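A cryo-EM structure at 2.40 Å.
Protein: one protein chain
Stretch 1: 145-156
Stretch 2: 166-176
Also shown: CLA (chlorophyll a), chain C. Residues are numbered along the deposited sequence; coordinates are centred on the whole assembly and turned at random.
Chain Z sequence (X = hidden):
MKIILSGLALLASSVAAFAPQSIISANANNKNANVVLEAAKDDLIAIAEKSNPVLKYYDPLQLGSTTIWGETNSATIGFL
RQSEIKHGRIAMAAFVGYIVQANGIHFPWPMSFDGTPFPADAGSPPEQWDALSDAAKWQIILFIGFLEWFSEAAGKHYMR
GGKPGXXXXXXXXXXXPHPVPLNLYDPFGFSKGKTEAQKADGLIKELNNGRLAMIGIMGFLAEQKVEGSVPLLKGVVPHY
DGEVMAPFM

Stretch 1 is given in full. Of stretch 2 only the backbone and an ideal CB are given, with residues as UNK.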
# COMPACT_ATOMS: atom_id res chain seq x y z
N GLY Z 145 30.89 91.78 -8.08
CA GLY Z 145 29.97 90.83 -7.48
C GLY Z 145 29.75 91.01 -6.00
O GLY Z 145 28.72 90.57 -5.48
N PHE Z 146 30.68 91.65 -5.29
CA PHE Z 146 30.38 92.04 -3.91
C PHE Z 146 29.43 93.22 -3.89
O PHE Z 146 28.52 93.28 -3.05
CB PHE Z 146 31.65 92.38 -3.13
CG PHE Z 146 31.37 92.83 -1.72
CD1 PHE Z 146 31.38 94.18 -1.38
CD2 PHE Z 146 31.07 91.91 -0.74
CE1 PHE Z 146 31.09 94.59 -0.10
CE2 PHE Z 146 30.80 92.31 0.56
CZ PHE Z 146 30.81 93.65 0.88
N LEU Z 147 29.63 94.19 -4.79
CA LEU Z 147 28.74 95.34 -4.82
C LEU Z 147 27.36 94.96 -5.33
O LEU Z 147 26.36 95.55 -4.92
CB LEU Z 147 29.31 96.50 -5.64
CG LEU Z 147 30.78 96.82 -5.44
CD1 LEU Z 147 31.39 97.55 -6.64
CD2 LEU Z 147 31.01 97.49 -4.12
N GLU Z 148 27.29 93.95 -6.19
CA GLU Z 148 26.01 93.35 -6.54
C GLU Z 148 25.42 92.61 -5.34
O GLU Z 148 24.20 92.62 -5.15
CB GLU Z 148 26.19 92.42 -7.73
CG GLU Z 148 26.63 93.13 -8.99
CD GLU Z 148 25.47 93.63 -9.81
OE1 GLU Z 148 24.44 92.93 -9.89
OE2 GLU Z 148 25.59 94.73 -10.39
N TRP Z 149 26.27 91.99 -4.53
CA TRP Z 149 25.80 91.30 -3.33
C TRP Z 149 25.37 92.28 -2.26
O TRP Z 149 24.35 92.07 -1.59
CB TRP Z 149 26.90 90.38 -2.80
CG TRP Z 149 26.47 89.45 -1.71
CD1 TRP Z 149 26.06 88.16 -1.86
CD2 TRP Z 149 26.42 89.73 -0.30
NE1 TRP Z 149 25.76 87.61 -0.63
CE2 TRP Z 149 25.97 88.56 0.34
CE3 TRP Z 149 26.72 90.85 0.48
CZ2 TRP Z 149 25.80 88.48 1.72
CZ3 TRP Z 149 26.55 90.77 1.84
CH2 TRP Z 149 26.09 89.60 2.45
N PHE Z 150 26.14 93.35 -2.06
CA PHE Z 150 25.86 94.28 -0.97
C PHE Z 150 24.63 95.13 -1.25
O PHE Z 150 23.95 95.57 -0.32
CB PHE Z 150 27.07 95.18 -0.71
CG PHE Z 150 26.98 95.94 0.59
CD1 PHE Z 150 26.55 97.25 0.61
CD2 PHE Z 150 27.33 95.33 1.78
CE1 PHE Z 150 26.47 97.95 1.80
CE2 PHE Z 150 27.25 96.02 2.97
CZ PHE Z 150 26.82 97.33 2.99
N SER Z 151 24.33 95.38 -2.53
CA SER Z 151 23.10 96.08 -2.87
C SER Z 151 21.86 95.23 -2.64
O SER Z 151 20.76 95.79 -2.53
CB SER Z 151 23.19 96.55 -4.33
OG SER Z 151 23.15 95.45 -5.22
N GLU Z 152 22.01 93.92 -2.54
CA GLU Z 152 20.90 93.01 -2.26
C GLU Z 152 20.72 92.75 -0.78
O GLU Z 152 19.58 92.75 -0.29
CB GLU Z 152 21.13 91.68 -2.97
CG GLU Z 152 21.09 91.75 -4.47
CD GLU Z 152 19.69 91.67 -5.02
OE1 GLU Z 152 18.86 90.94 -4.44
OE2 GLU Z 152 19.43 92.32 -6.05
N ALA Z 153 21.81 92.51 -0.05
CA ALA Z 153 21.70 92.07 1.34
C ALA Z 153 21.41 93.22 2.29
O ALA Z 153 20.61 93.07 3.22
CB ALA Z 153 22.99 91.38 1.77
N ALA Z 154 22.04 94.37 2.07
CA ALA Z 154 22.04 95.43 3.07
C ALA Z 154 20.74 96.23 3.05
O ALA Z 154 19.76 95.83 2.44
CB ALA Z 154 23.24 96.34 2.87
N GLY Z 155 20.80 97.41 3.68
CA GLY Z 155 19.72 98.09 4.38
C GLY Z 155 18.29 97.95 3.92
O GLY Z 155 17.46 97.54 4.74
N LYS Z 156 18.00 98.24 2.64
CA LYS Z 156 16.65 97.93 2.21
C LYS Z 156 16.59 97.70 0.71
O LYS Z 156 17.38 98.27 -0.06
CB LYS Z 156 15.69 99.00 2.72
CG LYS Z 156 14.48 99.38 2.13
CD LYS Z 156 13.70 98.87 3.37
CE LYS Z 156 12.40 98.19 3.18
NZ LYS Z 156 11.55 99.41 3.43
N UNK Z 166 19.56 103.07 -5.00
CA UNK Z 166 20.17 103.58 -3.78
C UNK Z 166 21.13 102.54 -3.23
O UNK Z 166 20.71 101.55 -2.63
CB UNK Z 166 19.11 103.94 -2.74
N UNK Z 167 22.42 102.74 -3.45
CA UNK Z 167 23.40 101.83 -2.90
C UNK Z 167 23.51 102.04 -1.40
O UNK Z 167 23.69 103.18 -0.95
CB UNK Z 167 24.76 102.02 -3.58
N UNK Z 168 23.37 100.99 -0.59
CA UNK Z 168 23.52 101.14 0.86
C UNK Z 168 24.96 101.46 1.22
O UNK Z 168 25.90 100.93 0.62
CB UNK Z 168 23.07 99.87 1.58
N UNK Z 169 25.14 102.37 2.17
CA UNK Z 169 26.49 102.66 2.61
C UNK Z 169 27.16 101.58 3.43
O UNK Z 169 26.53 100.83 4.17
CB UNK Z 169 26.48 103.95 3.43
N UNK Z 170 28.49 101.51 3.24
CA UNK Z 170 29.33 100.51 3.89
C UNK Z 170 29.48 100.76 5.38
O UNK Z 170 29.80 99.82 6.11
CB UNK Z 170 30.71 100.48 3.23
N UNK Z 171 29.32 102.01 5.83
CA UNK Z 171 29.32 102.33 7.26
C UNK Z 171 28.27 101.61 8.07
O UNK Z 171 28.51 101.31 9.25
CB UNK Z 171 29.13 103.84 7.45
N UNK Z 172 27.09 101.40 7.51
CA UNK Z 172 26.05 100.78 8.30
C UNK Z 172 25.97 99.28 7.98
O UNK Z 172 26.91 98.69 7.43
CB UNK Z 172 24.71 101.46 8.04
N UNK Z 173 24.89 98.65 8.45
CA UNK Z 173 24.39 97.31 8.13
C UNK Z 173 25.19 96.16 8.73
O UNK Z 173 24.74 95.00 8.67
CB UNK Z 173 24.36 97.14 6.61
N UNK Z 174 26.36 96.46 9.28
CA UNK Z 174 27.09 95.66 10.25
C UNK Z 174 27.53 94.30 9.68
O UNK Z 174 27.82 93.36 10.44
CB UNK Z 174 26.22 95.45 11.49
N UNK Z 175 27.56 94.14 8.35
CA UNK Z 175 27.88 92.85 7.75
C UNK Z 175 29.35 92.70 7.38
O UNK Z 175 29.87 91.58 7.39
CB UNK Z 175 27.02 92.64 6.50
N UNK Z 176 30.01 93.79 7.02
CA UNK Z 176 31.41 93.77 6.61
C UNK Z 176 32.31 93.96 7.82
O UNK Z 176 32.10 94.89 8.62
CB UNK Z 176 31.69 94.85 5.56
MG CLA C . 25.25 91.60 -11.68
CHA CLA C . 21.87 92.19 -12.16
CHB CLA C . 24.44 89.47 -9.19
CHC CLA C . 28.49 90.58 -11.66
CHD CLA C . 25.94 93.66 -14.65
NA CLA C . 23.49 90.91 -10.85
C1A CLA C . 22.27 91.28 -11.03
C2A CLA C . 21.25 90.69 -10.08
C3A CLA C . 22.12 89.89 -9.16
C4A CLA C . 23.45 90.12 -9.77
CMA CLA C . 22.14 90.53 -7.78
CAA CLA C . 20.37 89.60 -10.73
CBA CLA C . 21.09 88.79 -11.82
CGA CLA C . 20.63 87.37 -11.99
O1A CLA C . 19.93 86.81 -11.16
O2A CLA C . 21.03 86.63 -13.18
NB CLA C . 26.30 90.24 -10.57
C1B CLA C . 25.84 89.46 -9.61
C2B CLA C . 26.79 88.48 -9.04
C3B CLA C . 28.02 88.82 -9.80
C4B CLA C . 27.59 89.92 -10.71
CMB CLA C . 26.59 87.44 -7.98
CAB CLA C . 29.35 88.19 -9.70
CBB CLA C . 29.76 87.43 -10.69
NC CLA C . 26.83 91.97 -12.95
C1C CLA C . 28.08 91.58 -12.66
C2C CLA C . 29.15 92.23 -13.46
C3C CLA C . 28.39 93.14 -14.34
C4C CLA C . 26.99 92.89 -13.94
CMC CLA C . 30.64 92.03 -13.38
CAC CLA C . 28.91 94.10 -15.39
CBC CLA C . 29.30 95.35 -14.64
ND CLA C . 24.26 92.66 -13.11
C1D CLA C . 24.55 93.48 -14.25
C2D CLA C . 23.37 94.08 -14.92
C3D CLA C . 22.29 93.53 -14.06
C4D CLA C . 22.88 92.75 -13.08
CMD CLA C . 23.15 94.98 -16.10
CAD CLA C . 20.82 93.49 -13.84
OBD CLA C . 19.93 94.10 -14.54
CBD CLA C . 20.54 92.64 -12.66
CGD CLA C . 19.74 93.41 -11.66
O1D CLA C . 20.28 93.96 -10.71
O2D CLA C . 18.30 93.47 -11.79
CED CLA C . 17.53 94.10 -10.79
C1 CLA C . 20.67 85.26 -13.35
C2 CLA C . 21.77 84.31 -12.96
C3 CLA C . 22.63 83.82 -13.88
C4 CLA C . 22.54 84.22 -15.32
C5 CLA C . 23.71 82.86 -13.44

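Stretch 1 is helical from 145 to 153 and leaves helical geometry at A154. Toward stretch 2 it offers mainly the F150 ring, with F146, L147, S151 and A154 around it.

Position 166 has nothing of stretch 1 in reach, so many residues suit; it is A166.

At position 167 the CB points sideways and is out of reach. Only a long side chain could get back to the helix, where L147, F150 and S151 offer a largely apolar surface. Leucine, methionine or an aromatic would suit. It is F167. Its ring end reaches the helix: F167 CZ lies 3.6 Å from L147 CB, CE1 3.9 Å from F150 CD1, and CE2 3.8 Å from S151 CB.

At position 168 the CB points toward stretch 1, 3.8 Å from A154 CB and 3.9 Å from F150 CE1. The space is small and apolar. The backbone angles permit proline; alanine or valine would also suit. It is P168. Its CG packs 3.6 Å from A154 CB and 3.7 Å from F150 CD1. Its backbone O lies at the edge of the F150 ring, 3.3 Å from F150 CE1.

Position 169 points away, so a polar residue is reasonable. It is N169, whose ND2 is hydrogen-bonded elsewhere in the structure.

At position 170 the CB points sideways, 5.0 Å from F150 CZ. A large apolar side chain could extend toward F146, L147 and F150. Leucine, methionine or phenylalanine would suit. It is F170. Its edge meets the face of F150, with ring centroids 4.8 Å apart and planes at 65°. F170 CE1 also lies 3.8 Å from F146 CE1, and CZ 3.7 Å from L147 CD2.

Positions 171 and 172 point away and sideways, with no partner in reach. Polar residues fit; they are S171 and D172.

At position 173 phi is positive (74°), which favours glycine or asparagine. The CB points toward stretch 1, 4.0 Å from A154 CB, so a small residue suits. It is S173. Its OG lies 3.4 Å from F150 CZ and donates a hydrogen bond to D172 O (2.7 Å from OG).

Position 174 also has positive phi and points away. Glycine, asparagine or aspartate would fit; it is D174.

At position 175 the CB points toward stretch 1, 4.9 Å from F150 CE2 and 5.0 Å from W149 CZ3. A mid-sized apolar residue suits. It is L175, whose CD1 lies 4.5 Å from both A153 CB and A154 CB.

At position 176 the CB points toward stretch 1, 4.9 Å from F146 CZ. Apolar residues suit. It is I176.

Stretch 2, residues 166-176: AFPNFSDSDLI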
# COMPACT_ATOMS: atom_id res chain seq x y z
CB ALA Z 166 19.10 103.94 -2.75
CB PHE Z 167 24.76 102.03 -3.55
CG PHE Z 167 25.61 100.80 -3.56
CD1 PHE Z 167 26.48 100.53 -2.51
CD2 PHE Z 167 25.54 99.91 -4.61
CE1 PHE Z 167 27.26 99.39 -2.52
CE2 PHE Z 167 26.32 98.77 -4.62
CZ PHE Z 167 27.18 98.51 -3.58
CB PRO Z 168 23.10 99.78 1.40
CG PRO Z 168 23.27 98.84 0.24
CD PRO Z 168 22.96 99.63 -0.98
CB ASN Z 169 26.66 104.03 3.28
CG ASN Z 169 25.79 105.13 2.73
OD1 ASN Z 169 24.59 105.26 2.90
ND2 ASN Z 169 26.45 105.86 1.83
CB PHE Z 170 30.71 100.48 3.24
CG PHE Z 170 30.74 99.85 1.88
CD1 PHE Z 170 29.91 98.78 1.58
CD2 PHE Z 170 31.61 100.32 0.91
CE1 PHE Z 170 29.94 98.20 0.32
CE2 PHE Z 170 31.65 99.74 -0.35
CZ PHE Z 170 30.81 98.68 -0.64
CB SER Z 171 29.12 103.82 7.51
OG SER Z 171 29.77 104.23 8.69
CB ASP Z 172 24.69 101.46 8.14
CG ASP Z 172 24.75 102.97 8.11
OD1 ASP Z 172 25.16 103.60 7.12
OD2 ASP Z 172 24.74 103.52 9.23
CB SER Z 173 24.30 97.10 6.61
OG SER Z 173 25.58 96.74 6.10
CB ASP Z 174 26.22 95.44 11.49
CG ASP Z 174 26.16 96.67 12.37
OD1 ASP Z 174 27.10 97.49 12.34
OD2 ASP Z 174 25.15 96.82 13.09
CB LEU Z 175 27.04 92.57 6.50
CG LEU Z 175 25.53 92.42 6.66
CD1 LEU Z 175 24.75 93.05 5.51
CD2 LEU Z 175 25.18 90.97 6.88
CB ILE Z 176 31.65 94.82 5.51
CG1 ILE Z 176 33.14 94.96 5.22
CG2 ILE Z 176 30.95 96.14 5.83
CD1 ILE Z 176 33.41 95.79 4.04
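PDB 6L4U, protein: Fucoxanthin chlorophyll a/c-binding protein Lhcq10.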